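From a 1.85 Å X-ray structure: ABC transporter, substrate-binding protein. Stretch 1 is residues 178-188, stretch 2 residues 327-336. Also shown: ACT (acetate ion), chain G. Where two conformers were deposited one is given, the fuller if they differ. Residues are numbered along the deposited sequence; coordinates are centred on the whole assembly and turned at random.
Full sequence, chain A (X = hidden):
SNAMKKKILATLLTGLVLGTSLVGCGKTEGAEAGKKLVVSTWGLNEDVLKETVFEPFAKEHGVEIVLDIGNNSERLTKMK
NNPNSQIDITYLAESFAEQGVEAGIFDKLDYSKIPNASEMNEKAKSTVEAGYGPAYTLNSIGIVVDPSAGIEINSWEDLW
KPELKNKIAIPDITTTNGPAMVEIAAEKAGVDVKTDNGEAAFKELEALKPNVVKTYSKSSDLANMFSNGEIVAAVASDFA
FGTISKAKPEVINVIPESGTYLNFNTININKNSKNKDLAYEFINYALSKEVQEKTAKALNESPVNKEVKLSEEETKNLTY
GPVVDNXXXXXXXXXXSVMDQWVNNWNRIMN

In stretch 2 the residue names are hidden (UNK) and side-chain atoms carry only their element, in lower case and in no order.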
# COMPACT_ATOMS: atom_id res chain seq x y z
N GLY A 178 2.99 -0.99 -8.79
CA GLY A 178 3.93 -1.09 -9.90
C GLY A 178 5.24 -1.76 -9.48
O GLY A 178 5.70 -2.69 -10.13
N PRO A 179 5.84 -1.29 -8.38
CA PRO A 179 7.08 -1.92 -7.90
C PRO A 179 6.90 -3.41 -7.62
O PRO A 179 7.77 -4.20 -7.96
CB PRO A 179 7.39 -1.13 -6.63
CG PRO A 179 6.89 0.24 -6.95
CD PRO A 179 5.62 0.02 -7.74
N ALA A 180 5.78 -3.78 -7.02
CA ALA A 180 5.50 -5.18 -6.75
C ALA A 180 5.50 -5.99 -8.05
O ALA A 180 6.02 -7.10 -8.09
CB ALA A 180 4.14 -5.35 -6.01
N MET A 181 4.92 -5.43 -9.11
CA MET A 181 4.85 -6.13 -10.38
C MET A 181 6.28 -6.40 -10.92
O MET A 181 6.56 -7.47 -11.46
CB MET A 181 3.95 -5.34 -11.36
CG MET A 181 3.55 -6.15 -12.53
SD MET A 181 2.46 -7.51 -12.05
CE MET A 181 3.02 -8.68 -13.29
N VAL A 182 7.19 -5.45 -10.74
CA VAL A 182 8.59 -5.62 -11.16
C VAL A 182 9.23 -6.72 -10.28
O VAL A 182 10.00 -7.56 -10.78
CB VAL A 182 9.40 -4.30 -11.08
CG1 VAL A 182 10.87 -4.54 -11.38
CG2 VAL A 182 8.82 -3.23 -12.01
N GLU A 183 8.94 -6.71 -8.98
CA GLU A 183 9.52 -7.72 -8.07
C GLU A 183 8.98 -9.13 -8.36
O GLU A 183 9.71 -10.13 -8.22
CB GLU A 183 9.43 -7.31 -6.60
CG GLU A 183 10.27 -6.04 -6.33
CD GLU A 183 10.74 -5.86 -4.91
OE1 GLU A 183 10.53 -6.75 -4.06
OE2 GLU A 183 11.42 -4.82 -4.65
N ILE A 184 7.72 -9.21 -8.77
CA ILE A 184 7.12 -10.47 -9.18
C ILE A 184 7.90 -11.03 -10.39
O ILE A 184 8.24 -12.21 -10.42
CB ILE A 184 5.62 -10.27 -9.52
CG1 ILE A 184 4.80 -10.12 -8.23
CG2 ILE A 184 5.13 -11.46 -10.36
CD1 ILE A 184 3.40 -9.57 -8.44
N ALA A 185 8.20 -10.17 -11.35
CA ALA A 185 8.98 -10.55 -12.54
C ALA A 185 10.39 -10.96 -12.14
O ALA A 185 10.95 -11.91 -12.71
CB ALA A 185 9.00 -9.38 -13.54
N ALA A 186 10.96 -10.27 -11.15
CA ALA A 186 12.28 -10.62 -10.62
C ALA A 186 12.26 -12.05 -10.04
O ALA A 186 13.24 -12.79 -10.19
CB ALA A 186 12.75 -9.64 -9.55
N GLU A 187 11.19 -12.42 -9.34
CA GLU A 187 11.09 -13.78 -8.79
C GLU A 187 11.12 -14.81 -9.91
O GLU A 187 11.81 -15.81 -9.80
CB GLU A 187 9.79 -14.01 -8.00
CG GLU A 187 9.56 -13.13 -6.80
CD GLU A 187 8.40 -13.67 -5.93
OE1 GLU A 187 8.49 -14.85 -5.51
OE2 GLU A 187 7.42 -12.93 -5.68
N LYS A 188 10.37 -14.54 -10.97
CA LYS A 188 10.29 -15.39 -12.16
C LYS A 188 11.70 -15.54 -12.76
O LYS A 188 12.13 -16.65 -13.09
CB LYS A 188 9.35 -14.72 -13.16
CG LYS A 188 9.16 -15.37 -14.58
CD LYS A 188 8.33 -16.62 -14.56
CE LYS A 188 7.98 -17.06 -15.98
NZ LYS A 188 9.17 -17.17 -16.84
N UNK A 327 3.70 -12.89 3.51
CA UNK A 327 3.89 -11.83 2.53
C UNK A 327 5.29 -11.28 2.45
O UNK A 327 6.09 -11.43 3.37
c UNK A 327 2.91 -10.66 2.80
N UNK A 328 5.54 -10.63 1.33
CA UNK A 328 6.79 -9.97 1.03
C UNK A 328 6.61 -8.46 1.12
O UNK A 328 5.52 -7.94 0.85
c UNK A 328 7.26 -10.38 -0.35
n UNK A 328 8.49 -14.67 -2.74
c UNK A 328 8.33 -13.88 -1.54
c UNK A 328 8.07 -12.37 -1.72
c UNK A 328 7.66 -11.84 -0.38
N UNK A 329 7.65 -7.76 1.58
CA UNK A 329 7.60 -6.30 1.66
C UNK A 329 8.65 -5.70 0.72
O UNK A 329 9.66 -6.33 0.42
c UNK A 329 6.66 -6.27 4.03
c UNK A 329 9.15 -6.13 3.61
c UNK A 329 7.80 -5.75 3.08
N UNK A 330 8.41 -4.48 0.28
CA UNK A 330 9.32 -3.79 -0.64
C UNK A 330 10.19 -2.77 0.08
O UNK A 330 9.72 -2.07 0.97
c UNK A 330 9.42 -2.26 -2.64
c UNK A 330 7.04 -3.69 -3.74
c UNK A 330 7.87 -4.23 -2.63
c UNK A 330 8.52 -3.13 -1.76
N UNK A 331 11.47 -2.70 -0.30
CA UNK A 331 12.38 -1.71 0.27
C UNK A 331 12.29 -0.46 -0.58
O UNK A 331 12.91 -0.38 -1.65
c UNK A 331 14.84 -1.24 0.77
o UNK A 331 16.02 -1.64 0.91
o UNK A 331 14.50 -0.06 0.99
c UNK A 331 13.81 -2.25 0.27
N UNK A 332 11.51 0.52 -0.13
CA UNK A 332 11.35 1.75 -0.92
C UNK A 332 12.56 2.68 -0.95
O UNK A 332 12.67 3.54 -1.84
c UNK A 332 7.07 0.33 -1.19
c UNK A 332 10.05 2.46 -0.58
c UNK A 332 6.78 0.62 -2.51
c UNK A 332 8.11 0.92 -0.57
c UNK A 332 8.89 1.84 -1.23
c UNK A 332 8.61 2.12 -2.56
c UNK A 332 7.55 1.53 -3.19
N UNK A 333 13.49 2.51 -0.02
CA UNK A 333 14.70 3.29 -0.07
C UNK A 333 15.42 2.86 -1.36
O UNK A 333 15.87 3.69 -2.15
c UNK A 333 17.63 3.84 2.46
c UNK A 333 18.77 4.85 2.41
c UNK A 333 16.80 3.96 1.19
n UNK A 333 19.59 4.91 3.65
c UNK A 333 15.59 3.04 1.15
N UNK A 334 15.50 1.55 -1.57
CA UNK A 334 16.14 1.04 -2.78
C UNK A 334 15.33 1.32 -4.04
O UNK A 334 15.86 1.85 -5.01
c UNK A 334 18.35 -0.83 -4.27
c UNK A 334 18.87 -1.29 -5.49
c UNK A 334 17.01 -1.01 -3.98
c UNK A 334 16.44 -0.46 -2.70
c UNK A 334 18.02 -1.89 -6.42
c UNK A 334 16.70 -2.04 -6.14
c UNK A 334 16.19 -1.59 -4.93
N UNK A 335 14.04 0.99 -4.02
CA UNK A 335 13.18 1.16 -5.19
C UNK A 335 13.12 2.61 -5.66
O UNK A 335 13.23 2.88 -6.86
c UNK A 335 11.87 -1.02 -4.90
c UNK A 335 10.78 1.01 -6.02
c UNK A 335 11.78 0.55 -4.95
N UNK A 336 12.95 3.55 -4.73
CA UNK A 336 12.91 4.94 -5.13
C UNK A 336 14.23 5.38 -5.78
O UNK A 336 14.21 6.27 -6.64
c UNK A 336 11.05 5.78 -3.64
o UNK A 336 10.26 5.21 -4.39
n UNK A 336 10.66 6.35 -2.50
c UNK A 336 12.52 5.86 -3.97
C ACT G . 13.42 -5.24 -2.11
O ACT G . 12.45 -4.52 -2.27
OXT ACT G . 13.73 -5.47 -0.91
CH3 ACT G . 14.13 -5.84 -3.28
O HOH W 1 10.86 -7.92 -1.60
O HOH W 2 5.97 -14.36 -3.88

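Position 327 carries a single side-chain carbon and lies out of reach of the helix formed by residues 178-188; it is Ala327. At position 328, four carbons run in a row and end in a nitrogen, which reaches the carboxylate of Glu187. This is Lys328, extended with chi2 to chi4 all t, and its NZ donates to Glu187 OE1 at 2.8 Å in a salt bridge. A water bridges the pair, accepting from Lys328 NZ and donating to Glu187 OE2.

Position 329 has one carbon bearing two more, directed away from the helix, and is Val329. Its contribution is made through the backbone, where a second water donates both to Val329 O and to Glu183 OE1.

At position 330, four carbons fork at the first, one arm being two carbons long and ending against Pro179 and Ala180, and the short arm lies near Glu183; this is Ile330. Its CD1 is 3.9 Å from Pro179 CB and 4.0 Å from Ala180 CB, while CG2 lies 3.8 Å from Glu183 OE2. At position 331 there are two carbons, the second carrying two oxygens, and no contact with the helix. With two nitrogens of the following turn directed at one of those oxygens, this is Asp331, an N-cap: the backbone N of position 334 donates to Asp331 OD1 at 3.2 Å, and the backbone N of position 333 donates weakly to Asp331 OD1 at 2.9 Å.

Position 332 has one carbon followed by a six-carbon ring that comes up to Pro179; this is Phe332. Its CA-to-CB bond points sideways, yet the ring comes nearer, bringing CE1 to 4.0 Å from Pro179 CG. Position 333, four carbons in a row ending in nitrogen, is Lys333, out of reach. Another one-carbon link to a six-carbon ring, without a contact, makes position 334 Phe334. At position 335, one carbon points toward the helix and bears two others, which touch Pro179 and Glu183: this is Val335, whose CG1 lies 4.1 Å from Pro179 CB and CG2 3.8 Å from Glu183 OE2. Position 336, with two carbons, the second carrying one oxygen and one nitrogen, is Asn336.

The contact therefore joins an apolar patch to a polar flank. Pro179 packs among Ile330, Phe332 and Val335, where the two helices run nearly perpendicular (91°), and two turns further along the helix Glu187 holds Lys328. Beside Glu183, an acetate, probably from the crystallisation liquor, accepts from Asp331 N through its O at 2.9 Å; the same acetate O lies 2.6 Å from Glu183 OE2, so an acid group probably holds a proton there.

Stretch 2 (327-336) AKVIDFKFVN
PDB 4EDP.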